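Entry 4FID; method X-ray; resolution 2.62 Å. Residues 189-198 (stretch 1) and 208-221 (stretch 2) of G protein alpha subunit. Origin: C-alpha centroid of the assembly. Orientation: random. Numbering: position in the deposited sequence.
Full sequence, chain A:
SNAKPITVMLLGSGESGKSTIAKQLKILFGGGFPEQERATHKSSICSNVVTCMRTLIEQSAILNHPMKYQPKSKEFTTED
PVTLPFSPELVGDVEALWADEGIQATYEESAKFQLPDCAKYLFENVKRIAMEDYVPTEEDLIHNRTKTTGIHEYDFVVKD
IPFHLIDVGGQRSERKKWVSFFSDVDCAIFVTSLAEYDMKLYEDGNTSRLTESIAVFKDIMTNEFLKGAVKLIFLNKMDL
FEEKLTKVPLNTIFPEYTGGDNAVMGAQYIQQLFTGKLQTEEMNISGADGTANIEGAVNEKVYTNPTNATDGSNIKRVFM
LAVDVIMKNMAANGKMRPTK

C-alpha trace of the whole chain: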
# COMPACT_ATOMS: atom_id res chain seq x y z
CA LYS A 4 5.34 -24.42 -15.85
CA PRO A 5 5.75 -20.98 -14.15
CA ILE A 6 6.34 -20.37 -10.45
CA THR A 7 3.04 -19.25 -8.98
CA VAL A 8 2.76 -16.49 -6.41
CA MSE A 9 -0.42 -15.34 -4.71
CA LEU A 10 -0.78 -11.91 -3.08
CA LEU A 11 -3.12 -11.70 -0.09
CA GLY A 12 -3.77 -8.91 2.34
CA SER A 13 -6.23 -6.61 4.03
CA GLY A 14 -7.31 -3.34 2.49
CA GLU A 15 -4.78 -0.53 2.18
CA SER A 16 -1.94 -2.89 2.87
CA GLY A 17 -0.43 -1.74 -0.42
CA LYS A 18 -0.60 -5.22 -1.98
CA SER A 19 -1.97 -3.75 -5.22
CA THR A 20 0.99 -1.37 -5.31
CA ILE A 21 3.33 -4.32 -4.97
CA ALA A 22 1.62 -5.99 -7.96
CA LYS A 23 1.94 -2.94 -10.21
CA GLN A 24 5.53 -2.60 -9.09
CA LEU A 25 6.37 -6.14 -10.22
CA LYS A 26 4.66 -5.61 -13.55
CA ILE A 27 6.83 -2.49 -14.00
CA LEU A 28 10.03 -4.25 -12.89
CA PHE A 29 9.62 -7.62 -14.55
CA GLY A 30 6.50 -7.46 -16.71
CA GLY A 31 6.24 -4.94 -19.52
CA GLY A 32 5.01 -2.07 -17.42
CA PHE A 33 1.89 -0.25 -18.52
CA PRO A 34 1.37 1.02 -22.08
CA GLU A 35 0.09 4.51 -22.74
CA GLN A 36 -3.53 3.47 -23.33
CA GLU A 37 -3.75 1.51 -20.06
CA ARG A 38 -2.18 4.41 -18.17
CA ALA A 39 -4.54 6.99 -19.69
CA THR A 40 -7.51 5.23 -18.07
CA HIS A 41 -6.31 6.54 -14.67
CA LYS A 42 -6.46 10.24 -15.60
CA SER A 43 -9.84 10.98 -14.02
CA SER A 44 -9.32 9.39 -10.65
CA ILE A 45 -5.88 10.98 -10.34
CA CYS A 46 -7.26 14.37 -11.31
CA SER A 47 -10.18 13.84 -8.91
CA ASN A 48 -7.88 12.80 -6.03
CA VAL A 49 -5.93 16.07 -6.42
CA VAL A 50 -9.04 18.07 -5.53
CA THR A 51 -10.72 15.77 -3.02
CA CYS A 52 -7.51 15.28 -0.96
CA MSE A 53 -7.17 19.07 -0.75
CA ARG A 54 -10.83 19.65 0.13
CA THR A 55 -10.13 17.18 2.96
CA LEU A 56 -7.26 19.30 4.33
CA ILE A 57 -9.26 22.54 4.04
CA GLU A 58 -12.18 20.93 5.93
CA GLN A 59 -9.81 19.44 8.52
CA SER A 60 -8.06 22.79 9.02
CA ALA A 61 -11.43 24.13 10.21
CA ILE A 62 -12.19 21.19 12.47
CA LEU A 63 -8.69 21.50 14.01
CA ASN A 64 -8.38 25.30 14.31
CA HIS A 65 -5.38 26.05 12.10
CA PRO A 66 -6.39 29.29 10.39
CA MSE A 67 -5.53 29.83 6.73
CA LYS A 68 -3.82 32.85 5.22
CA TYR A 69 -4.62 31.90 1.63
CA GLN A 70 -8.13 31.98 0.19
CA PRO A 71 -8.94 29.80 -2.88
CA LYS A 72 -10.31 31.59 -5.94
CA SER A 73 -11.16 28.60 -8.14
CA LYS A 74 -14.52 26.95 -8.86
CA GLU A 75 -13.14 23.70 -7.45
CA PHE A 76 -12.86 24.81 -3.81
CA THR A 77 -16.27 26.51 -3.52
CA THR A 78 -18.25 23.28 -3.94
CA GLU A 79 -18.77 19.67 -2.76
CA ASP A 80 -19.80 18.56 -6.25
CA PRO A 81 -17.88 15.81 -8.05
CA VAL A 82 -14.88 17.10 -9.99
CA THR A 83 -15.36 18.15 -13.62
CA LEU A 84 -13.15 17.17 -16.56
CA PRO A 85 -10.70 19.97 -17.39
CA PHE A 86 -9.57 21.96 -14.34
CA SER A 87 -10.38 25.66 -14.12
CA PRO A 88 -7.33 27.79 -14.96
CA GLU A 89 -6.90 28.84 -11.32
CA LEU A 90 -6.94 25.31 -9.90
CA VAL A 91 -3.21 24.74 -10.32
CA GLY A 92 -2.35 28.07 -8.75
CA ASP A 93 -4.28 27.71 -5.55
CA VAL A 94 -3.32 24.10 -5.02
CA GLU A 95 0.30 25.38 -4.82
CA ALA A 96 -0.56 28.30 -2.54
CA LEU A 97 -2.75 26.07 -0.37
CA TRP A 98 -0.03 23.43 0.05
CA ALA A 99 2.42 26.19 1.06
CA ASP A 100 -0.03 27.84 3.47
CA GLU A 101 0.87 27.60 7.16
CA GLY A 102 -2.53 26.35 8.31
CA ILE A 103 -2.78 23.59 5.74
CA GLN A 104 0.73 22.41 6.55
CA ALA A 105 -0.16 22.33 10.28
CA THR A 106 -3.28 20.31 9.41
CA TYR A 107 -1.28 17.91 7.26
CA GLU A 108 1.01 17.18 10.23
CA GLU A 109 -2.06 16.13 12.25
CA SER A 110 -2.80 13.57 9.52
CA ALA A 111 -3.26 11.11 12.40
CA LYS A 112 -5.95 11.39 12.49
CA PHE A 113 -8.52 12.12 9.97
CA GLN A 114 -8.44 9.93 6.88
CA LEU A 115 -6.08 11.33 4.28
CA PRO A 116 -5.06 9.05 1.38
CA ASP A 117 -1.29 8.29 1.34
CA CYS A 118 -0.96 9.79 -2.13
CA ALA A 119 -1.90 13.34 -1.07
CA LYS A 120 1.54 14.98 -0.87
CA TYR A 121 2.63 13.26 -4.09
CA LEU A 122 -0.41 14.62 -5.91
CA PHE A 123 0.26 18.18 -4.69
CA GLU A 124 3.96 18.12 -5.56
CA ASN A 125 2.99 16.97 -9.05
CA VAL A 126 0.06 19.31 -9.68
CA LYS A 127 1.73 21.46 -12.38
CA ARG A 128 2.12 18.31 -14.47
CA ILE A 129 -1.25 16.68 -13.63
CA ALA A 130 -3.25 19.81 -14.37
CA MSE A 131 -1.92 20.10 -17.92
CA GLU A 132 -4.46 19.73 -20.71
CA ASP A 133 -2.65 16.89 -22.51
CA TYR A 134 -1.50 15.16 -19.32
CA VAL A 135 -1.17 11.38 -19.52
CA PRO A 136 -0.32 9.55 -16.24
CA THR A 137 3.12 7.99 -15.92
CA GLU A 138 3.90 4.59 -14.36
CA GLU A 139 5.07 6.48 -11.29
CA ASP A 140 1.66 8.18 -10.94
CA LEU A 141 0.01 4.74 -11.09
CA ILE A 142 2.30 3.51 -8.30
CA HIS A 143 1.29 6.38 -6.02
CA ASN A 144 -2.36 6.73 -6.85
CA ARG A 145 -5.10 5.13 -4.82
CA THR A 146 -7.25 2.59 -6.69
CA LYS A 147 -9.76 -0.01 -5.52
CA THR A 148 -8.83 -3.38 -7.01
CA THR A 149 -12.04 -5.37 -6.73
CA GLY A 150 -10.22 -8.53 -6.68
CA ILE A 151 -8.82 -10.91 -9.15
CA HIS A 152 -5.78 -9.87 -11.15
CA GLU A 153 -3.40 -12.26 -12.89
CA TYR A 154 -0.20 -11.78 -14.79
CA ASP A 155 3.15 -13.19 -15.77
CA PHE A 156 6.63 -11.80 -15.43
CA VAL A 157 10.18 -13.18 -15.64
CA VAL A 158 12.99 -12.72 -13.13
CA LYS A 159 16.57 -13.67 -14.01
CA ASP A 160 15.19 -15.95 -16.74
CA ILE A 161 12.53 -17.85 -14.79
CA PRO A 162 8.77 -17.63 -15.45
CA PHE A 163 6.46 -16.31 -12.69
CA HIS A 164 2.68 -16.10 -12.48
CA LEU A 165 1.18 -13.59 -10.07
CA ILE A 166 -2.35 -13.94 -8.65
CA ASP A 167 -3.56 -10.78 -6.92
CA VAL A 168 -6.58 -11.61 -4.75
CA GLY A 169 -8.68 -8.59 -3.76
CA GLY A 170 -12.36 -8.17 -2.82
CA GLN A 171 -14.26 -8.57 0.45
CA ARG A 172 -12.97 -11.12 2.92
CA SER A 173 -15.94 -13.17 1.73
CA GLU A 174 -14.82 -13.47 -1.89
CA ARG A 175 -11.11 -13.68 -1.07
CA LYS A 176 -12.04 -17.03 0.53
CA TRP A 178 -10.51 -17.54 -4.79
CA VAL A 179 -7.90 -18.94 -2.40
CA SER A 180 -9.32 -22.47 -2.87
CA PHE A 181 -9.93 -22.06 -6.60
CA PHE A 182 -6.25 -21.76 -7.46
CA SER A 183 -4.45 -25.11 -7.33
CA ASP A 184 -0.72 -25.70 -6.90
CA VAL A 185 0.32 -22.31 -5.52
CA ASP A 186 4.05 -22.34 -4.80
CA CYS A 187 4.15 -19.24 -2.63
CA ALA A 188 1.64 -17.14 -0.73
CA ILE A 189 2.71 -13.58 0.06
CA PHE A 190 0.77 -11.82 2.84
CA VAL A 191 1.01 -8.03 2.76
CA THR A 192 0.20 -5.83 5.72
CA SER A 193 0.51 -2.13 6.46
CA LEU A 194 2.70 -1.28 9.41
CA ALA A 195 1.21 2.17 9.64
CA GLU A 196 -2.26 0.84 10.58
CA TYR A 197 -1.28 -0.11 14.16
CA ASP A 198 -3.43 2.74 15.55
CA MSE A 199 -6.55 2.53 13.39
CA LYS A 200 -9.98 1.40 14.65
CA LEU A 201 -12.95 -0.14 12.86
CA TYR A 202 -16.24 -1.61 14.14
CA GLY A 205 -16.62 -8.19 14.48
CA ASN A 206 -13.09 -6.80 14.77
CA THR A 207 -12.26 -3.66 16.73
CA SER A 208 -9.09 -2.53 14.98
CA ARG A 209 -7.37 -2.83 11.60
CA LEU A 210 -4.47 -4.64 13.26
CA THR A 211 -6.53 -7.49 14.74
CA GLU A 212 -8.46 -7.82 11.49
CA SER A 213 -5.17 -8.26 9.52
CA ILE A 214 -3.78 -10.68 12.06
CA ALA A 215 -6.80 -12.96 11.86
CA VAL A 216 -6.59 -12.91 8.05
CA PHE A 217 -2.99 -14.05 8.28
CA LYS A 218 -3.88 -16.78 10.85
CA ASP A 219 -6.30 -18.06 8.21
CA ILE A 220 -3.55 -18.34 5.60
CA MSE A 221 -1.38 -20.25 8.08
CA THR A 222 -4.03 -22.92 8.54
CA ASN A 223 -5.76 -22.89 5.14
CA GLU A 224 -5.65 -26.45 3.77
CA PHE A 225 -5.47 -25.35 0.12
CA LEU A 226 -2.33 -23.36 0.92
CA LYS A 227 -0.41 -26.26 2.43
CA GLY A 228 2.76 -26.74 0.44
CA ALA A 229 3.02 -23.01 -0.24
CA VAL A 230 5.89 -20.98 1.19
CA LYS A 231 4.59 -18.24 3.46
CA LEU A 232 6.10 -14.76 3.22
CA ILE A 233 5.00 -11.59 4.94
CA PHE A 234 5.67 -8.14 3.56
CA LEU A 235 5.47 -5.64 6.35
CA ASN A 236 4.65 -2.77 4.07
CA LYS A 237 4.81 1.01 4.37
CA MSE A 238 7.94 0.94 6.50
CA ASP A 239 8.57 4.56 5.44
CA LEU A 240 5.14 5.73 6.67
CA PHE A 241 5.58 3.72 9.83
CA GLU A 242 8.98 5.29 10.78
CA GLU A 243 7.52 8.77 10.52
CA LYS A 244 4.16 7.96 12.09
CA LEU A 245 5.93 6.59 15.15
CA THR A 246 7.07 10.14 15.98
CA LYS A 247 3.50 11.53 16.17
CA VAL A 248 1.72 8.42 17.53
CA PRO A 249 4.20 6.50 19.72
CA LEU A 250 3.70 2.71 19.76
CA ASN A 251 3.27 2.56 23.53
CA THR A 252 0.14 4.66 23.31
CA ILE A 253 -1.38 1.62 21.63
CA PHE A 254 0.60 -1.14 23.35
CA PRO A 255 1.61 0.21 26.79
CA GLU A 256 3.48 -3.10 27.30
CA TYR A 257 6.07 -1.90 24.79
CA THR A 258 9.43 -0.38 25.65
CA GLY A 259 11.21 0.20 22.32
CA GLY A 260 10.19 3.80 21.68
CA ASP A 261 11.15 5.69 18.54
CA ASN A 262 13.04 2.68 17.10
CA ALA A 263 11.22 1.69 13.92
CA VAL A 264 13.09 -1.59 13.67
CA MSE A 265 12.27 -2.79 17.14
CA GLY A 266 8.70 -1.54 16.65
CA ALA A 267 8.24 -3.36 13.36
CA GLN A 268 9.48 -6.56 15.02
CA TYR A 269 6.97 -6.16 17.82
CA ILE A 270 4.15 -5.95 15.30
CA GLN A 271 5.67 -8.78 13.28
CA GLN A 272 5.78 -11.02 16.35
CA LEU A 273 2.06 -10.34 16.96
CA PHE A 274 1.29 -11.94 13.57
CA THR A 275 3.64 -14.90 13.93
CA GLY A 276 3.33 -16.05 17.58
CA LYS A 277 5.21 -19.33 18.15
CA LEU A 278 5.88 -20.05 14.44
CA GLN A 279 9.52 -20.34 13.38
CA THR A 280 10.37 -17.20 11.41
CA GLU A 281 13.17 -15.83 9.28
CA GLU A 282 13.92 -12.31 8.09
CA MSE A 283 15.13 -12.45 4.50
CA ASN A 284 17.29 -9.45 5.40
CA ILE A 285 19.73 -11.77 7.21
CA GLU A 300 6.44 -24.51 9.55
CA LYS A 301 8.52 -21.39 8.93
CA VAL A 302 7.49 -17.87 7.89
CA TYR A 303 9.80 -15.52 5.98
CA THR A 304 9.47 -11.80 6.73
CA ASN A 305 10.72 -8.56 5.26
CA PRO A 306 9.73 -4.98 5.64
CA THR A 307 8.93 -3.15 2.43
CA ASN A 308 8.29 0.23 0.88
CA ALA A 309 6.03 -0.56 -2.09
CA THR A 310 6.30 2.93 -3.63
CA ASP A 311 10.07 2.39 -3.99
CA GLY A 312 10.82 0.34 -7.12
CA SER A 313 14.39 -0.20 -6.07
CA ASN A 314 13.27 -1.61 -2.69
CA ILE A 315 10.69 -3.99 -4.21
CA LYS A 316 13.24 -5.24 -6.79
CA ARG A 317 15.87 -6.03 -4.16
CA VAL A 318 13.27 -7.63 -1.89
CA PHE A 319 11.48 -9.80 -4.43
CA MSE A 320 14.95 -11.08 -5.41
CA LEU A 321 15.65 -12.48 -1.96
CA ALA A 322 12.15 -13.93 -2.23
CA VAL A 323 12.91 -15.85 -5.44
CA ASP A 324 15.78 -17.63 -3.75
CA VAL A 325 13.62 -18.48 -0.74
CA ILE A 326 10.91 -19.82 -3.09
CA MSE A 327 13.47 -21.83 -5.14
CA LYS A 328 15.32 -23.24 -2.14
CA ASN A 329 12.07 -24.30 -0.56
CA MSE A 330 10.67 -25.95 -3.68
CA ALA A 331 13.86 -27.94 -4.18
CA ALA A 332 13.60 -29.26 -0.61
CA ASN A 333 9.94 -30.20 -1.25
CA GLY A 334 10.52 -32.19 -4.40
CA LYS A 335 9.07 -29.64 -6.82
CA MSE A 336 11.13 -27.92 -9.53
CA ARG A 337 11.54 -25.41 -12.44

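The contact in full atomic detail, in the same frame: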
# COMPACT_ATOMS: atom_id res chain seq x y z
N ILE A 189 2.14 -14.76 -0.57
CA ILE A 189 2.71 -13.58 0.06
C ILE A 189 1.63 -12.75 0.77
O ILE A 189 0.71 -12.24 0.12
CB ILE A 189 3.45 -12.72 -0.97
CG1 ILE A 189 4.55 -13.54 -1.65
CG2 ILE A 189 4.03 -11.46 -0.32
CD1 ILE A 189 5.49 -12.72 -2.54
N PHE A 190 1.73 -12.63 2.09
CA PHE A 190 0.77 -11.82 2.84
C PHE A 190 1.33 -10.42 3.07
O PHE A 190 2.40 -10.26 3.65
CB PHE A 190 0.41 -12.48 4.18
CG PHE A 190 -0.58 -11.69 5.00
CD1 PHE A 190 -1.93 -11.68 4.68
CD2 PHE A 190 -0.15 -10.95 6.10
CE1 PHE A 190 -2.85 -10.95 5.44
CE2 PHE A 190 -1.06 -10.20 6.86
CZ PHE A 190 -2.42 -10.22 6.53
N VAL A 191 0.60 -9.41 2.60
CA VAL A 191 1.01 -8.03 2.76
C VAL A 191 0.19 -7.37 3.85
O VAL A 191 -1.04 -7.54 3.92
CB VAL A 191 0.80 -7.22 1.47
CG1 VAL A 191 1.54 -5.85 1.57
CG2 VAL A 191 1.25 -8.01 0.27
N THR A 192 0.88 -6.60 4.69
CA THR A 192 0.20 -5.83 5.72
C THR A 192 0.86 -4.45 5.91
O THR A 192 2.07 -4.28 5.71
CB THR A 192 0.10 -6.61 7.06
OG1 THR A 192 -0.80 -5.94 7.96
CG2 THR A 192 1.49 -6.75 7.72
N SER A 193 0.05 -3.48 6.27
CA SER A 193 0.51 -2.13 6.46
C SER A 193 0.97 -1.98 7.89
O SER A 193 0.22 -2.26 8.82
CB SER A 193 -0.65 -1.17 6.19
OG SER A 193 -0.23 0.18 6.27
N LEU A 194 2.21 -1.52 8.07
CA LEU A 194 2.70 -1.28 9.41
C LEU A 194 2.05 -0.04 9.99
O LEU A 194 1.88 0.07 11.20
CB LEU A 194 4.22 -1.13 9.41
CG LEU A 194 5.03 -2.43 9.40
CD1 LEU A 194 6.49 -2.15 9.13
CD2 LEU A 194 4.84 -3.13 10.73
N ALA A 195 1.67 0.89 9.13
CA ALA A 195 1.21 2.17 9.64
C ALA A 195 -0.24 2.14 10.17
O ALA A 195 -0.76 3.17 10.61
CB ALA A 195 1.40 3.27 8.61
N GLU A 196 -0.87 0.97 10.15
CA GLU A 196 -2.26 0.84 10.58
C GLU A 196 -2.37 0.41 12.04
O GLU A 196 -3.48 0.14 12.52
CB GLU A 196 -3.02 -0.17 9.70
CG GLU A 196 -2.64 -1.64 9.96
CD GLU A 196 -3.43 -2.67 9.13
OE1 GLU A 196 -4.06 -2.31 8.11
OE2 GLU A 196 -3.40 -3.86 9.52
N TYR A 197 -1.25 0.35 12.76
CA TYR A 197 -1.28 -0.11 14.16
C TYR A 197 -2.23 0.69 15.07
O TYR A 197 -2.64 0.19 16.10
CB TYR A 197 0.12 -0.13 14.77
CG TYR A 197 0.75 1.23 14.89
CD1 TYR A 197 0.53 2.02 16.02
CD2 TYR A 197 1.54 1.74 13.87
CE1 TYR A 197 1.10 3.28 16.13
CE2 TYR A 197 2.11 3.00 13.97
CZ TYR A 197 1.89 3.75 15.10
OH TYR A 197 2.46 4.98 15.19
N ASP A 198 -2.58 1.92 14.70
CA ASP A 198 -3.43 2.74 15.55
C ASP A 198 -4.83 2.99 15.02
O ASP A 198 -5.52 3.87 15.53
CB ASP A 198 -2.78 4.11 15.78
CG ASP A 198 -2.82 4.97 14.54
OD1 ASP A 198 -2.90 6.21 14.67
OD2 ASP A 198 -2.79 4.40 13.42
N SER A 208 -10.16 -3.31 15.58
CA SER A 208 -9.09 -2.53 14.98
C SER A 208 -8.65 -3.14 13.65
O SER A 208 -8.96 -4.30 13.37
CB SER A 208 -7.91 -2.42 15.94
OG SER A 208 -7.06 -3.54 15.86
N ARG A 209 -7.96 -2.35 12.84
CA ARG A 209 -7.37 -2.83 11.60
C ARG A 209 -6.33 -3.91 11.86
O ARG A 209 -6.21 -4.87 11.10
CB ARG A 209 -6.74 -1.67 10.82
CG ARG A 209 -7.75 -0.71 10.25
CD ARG A 209 -7.16 0.17 9.17
NE ARG A 209 -8.23 0.86 8.45
CZ ARG A 209 -8.90 0.33 7.43
NH1 ARG A 209 -8.59 -0.89 7.00
NH2 ARG A 209 -9.86 1.02 6.83
N LEU A 210 -5.59 -3.76 12.95
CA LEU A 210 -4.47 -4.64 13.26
C LEU A 210 -4.95 -6.07 13.54
O LEU A 210 -4.44 -7.03 12.97
CB LEU A 210 -3.67 -4.07 14.43
CG LEU A 210 -2.45 -4.84 14.93
CD1 LEU A 210 -1.41 -5.08 13.84
CD2 LEU A 210 -1.84 -4.14 16.12
N THR A 211 -5.95 -6.19 14.41
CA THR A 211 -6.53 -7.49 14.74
C THR A 211 -7.27 -8.13 13.55
O THR A 211 -7.28 -9.36 13.39
CB THR A 211 -7.48 -7.40 15.97
OG1 THR A 211 -8.51 -6.43 15.73
CG2 THR A 211 -6.69 -7.00 17.21
N GLU A 212 -7.90 -7.31 12.73
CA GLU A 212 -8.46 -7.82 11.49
C GLU A 212 -7.37 -8.38 10.54
O GLU A 212 -7.56 -9.45 9.97
CB GLU A 212 -9.29 -6.75 10.80
CG GLU A 212 -10.06 -7.27 9.60
CD GLU A 212 -10.32 -6.20 8.56
OE1 GLU A 212 -11.00 -6.51 7.55
OE2 GLU A 212 -9.86 -5.05 8.74
N SER A 213 -6.23 -7.70 10.36
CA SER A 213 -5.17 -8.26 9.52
C SER A 213 -4.63 -9.55 10.10
O SER A 213 -4.38 -10.50 9.36
CB SER A 213 -3.99 -7.31 9.35
OG SER A 213 -4.44 -6.05 8.92
N ILE A 214 -4.43 -9.56 11.41
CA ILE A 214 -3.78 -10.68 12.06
C ILE A 214 -4.61 -11.94 11.85
O ILE A 214 -4.08 -13.00 11.53
CB ILE A 214 -3.55 -10.42 13.58
CG1 ILE A 214 -2.38 -9.44 13.78
CG2 ILE A 214 -3.30 -11.72 14.34
CD1 ILE A 214 -2.20 -9.03 15.24
N ALA A 215 -5.92 -11.81 11.99
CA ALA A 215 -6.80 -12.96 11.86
C ALA A 215 -6.82 -13.44 10.39
O ALA A 215 -6.90 -14.64 10.12
CB ALA A 215 -8.19 -12.61 12.36
N VAL A 216 -6.73 -12.51 9.44
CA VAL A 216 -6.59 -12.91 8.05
C VAL A 216 -5.35 -13.78 7.89
O VAL A 216 -5.41 -14.88 7.36
CB VAL A 216 -6.45 -11.71 7.11
CG1 VAL A 216 -5.86 -12.16 5.74
CG2 VAL A 216 -7.81 -10.97 6.95
N PHE A 217 -4.22 -13.28 8.35
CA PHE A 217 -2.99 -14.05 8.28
C PHE A 217 -3.09 -15.43 8.95
O PHE A 217 -2.67 -16.42 8.37
CB PHE A 217 -1.83 -13.25 8.85
CG PHE A 217 -0.58 -14.05 9.01
CD1 PHE A 217 0.18 -14.40 7.90
CD2 PHE A 217 -0.17 -14.47 10.27
CE1 PHE A 217 1.35 -15.14 8.04
CE2 PHE A 217 0.98 -15.21 10.43
CZ PHE A 217 1.75 -15.54 9.31
N LYS A 218 -3.65 -15.49 10.16
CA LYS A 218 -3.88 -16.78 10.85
C LYS A 218 -4.71 -17.76 10.01
O LYS A 218 -4.53 -18.98 10.08
CB LYS A 218 -4.53 -16.57 12.23
CG LYS A 218 -3.64 -15.93 13.31
CD LYS A 218 -2.32 -16.67 13.50
CE LYS A 218 -1.46 -16.04 14.61
NZ LYS A 218 -0.16 -16.78 14.81
N ASP A 219 -5.62 -17.23 9.19
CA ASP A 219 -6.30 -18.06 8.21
C ASP A 219 -5.31 -18.70 7.25
O ASP A 219 -5.27 -19.93 7.13
CB ASP A 219 -7.31 -17.26 7.41
CG ASP A 219 -8.54 -16.95 8.22
OD1 ASP A 219 -9.31 -16.05 7.80
OD2 ASP A 219 -8.71 -17.60 9.27
N ILE A 220 -4.52 -17.86 6.58
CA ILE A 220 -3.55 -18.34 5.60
C ILE A 220 -2.72 -19.48 6.20
O ILE A 220 -2.57 -20.55 5.61
CB ILE A 220 -2.66 -17.19 5.10
CG1 ILE A 220 -3.46 -16.23 4.23
CG2 ILE A 220 -1.46 -17.69 4.34
CD1 ILE A 220 -2.75 -14.89 3.99
N MSE A 221 -2.21 -19.26 7.40
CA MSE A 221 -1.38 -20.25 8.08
C MSE A 221 -2.04 -21.61 8.29
O MSE A 221 -1.35 -22.62 8.44
CB MSE A 221 -0.91 -19.69 9.42
CG MSE A 221 0.07 -18.54 9.26
SE MSE A 221 1.52 -19.07 8.07
CE MSE A 221 2.08 -20.70 9.00

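Strand 189-193 and the helix that begins at Arg209 run almost exactly antiparallel, with 172° between their N-to-C directions and a closest axial approach of 9.7 Å. The two elements therefore stay in step: the CA atoms of Phe190 and Phe217 lie 7.0 Å apart, as do those of Thr192 and Ser213. Beyond the strand the chain draws closer to the start of the helix, and the CA atoms of Tyr197 and Leu210 are separated by 5.6 Å.

Apolar packing centres on Phe190, whose side chain points toward the helix with chi1 in the t rotamer and lies among residues from successive turns. Phe217 CB sits over one face of the ring, 3.9 Å from its centroid and 17° off the ring normal, a CH-pi contact. Phe190 CE1 meets Val216 CG1 at 3.3 Å and Phe190 CD1 meets Ile220 CD1 at 3.4 Å, both close contacts. The rings of Phe190 and Phe217 are inclined at 47° with centroids 5.5 Å apart, an oblique arrangement. In the strand, Val191 stays out of reach while Thr192 again points toward the helix; its OG1 lies 3.7 Å from Ser213 CB.

The polar link across the stretches is a single hydrogen bond, donated by Ser213 OG to Glu196 OE2 and very short at 2.5 Å. The carboxylate of Glu196 offers a charged acceptor to the serine hydroxyl, tying the loop after the strand to the first turns of the helix. The same OE2 lies 3.4 Å from Arg209 O, but both atoms are acceptors and no bond forms. Arg209 instead contributes the base of its side chain, with CB 3.8 Å from Glu196 CD, while its guanidinium end leads away.

Within the second stretch, Ser208 caps the helix: its OG accepts from Thr211 N at 3.2 Å in a nearly linear bond, satisfying a free amide of the first turn.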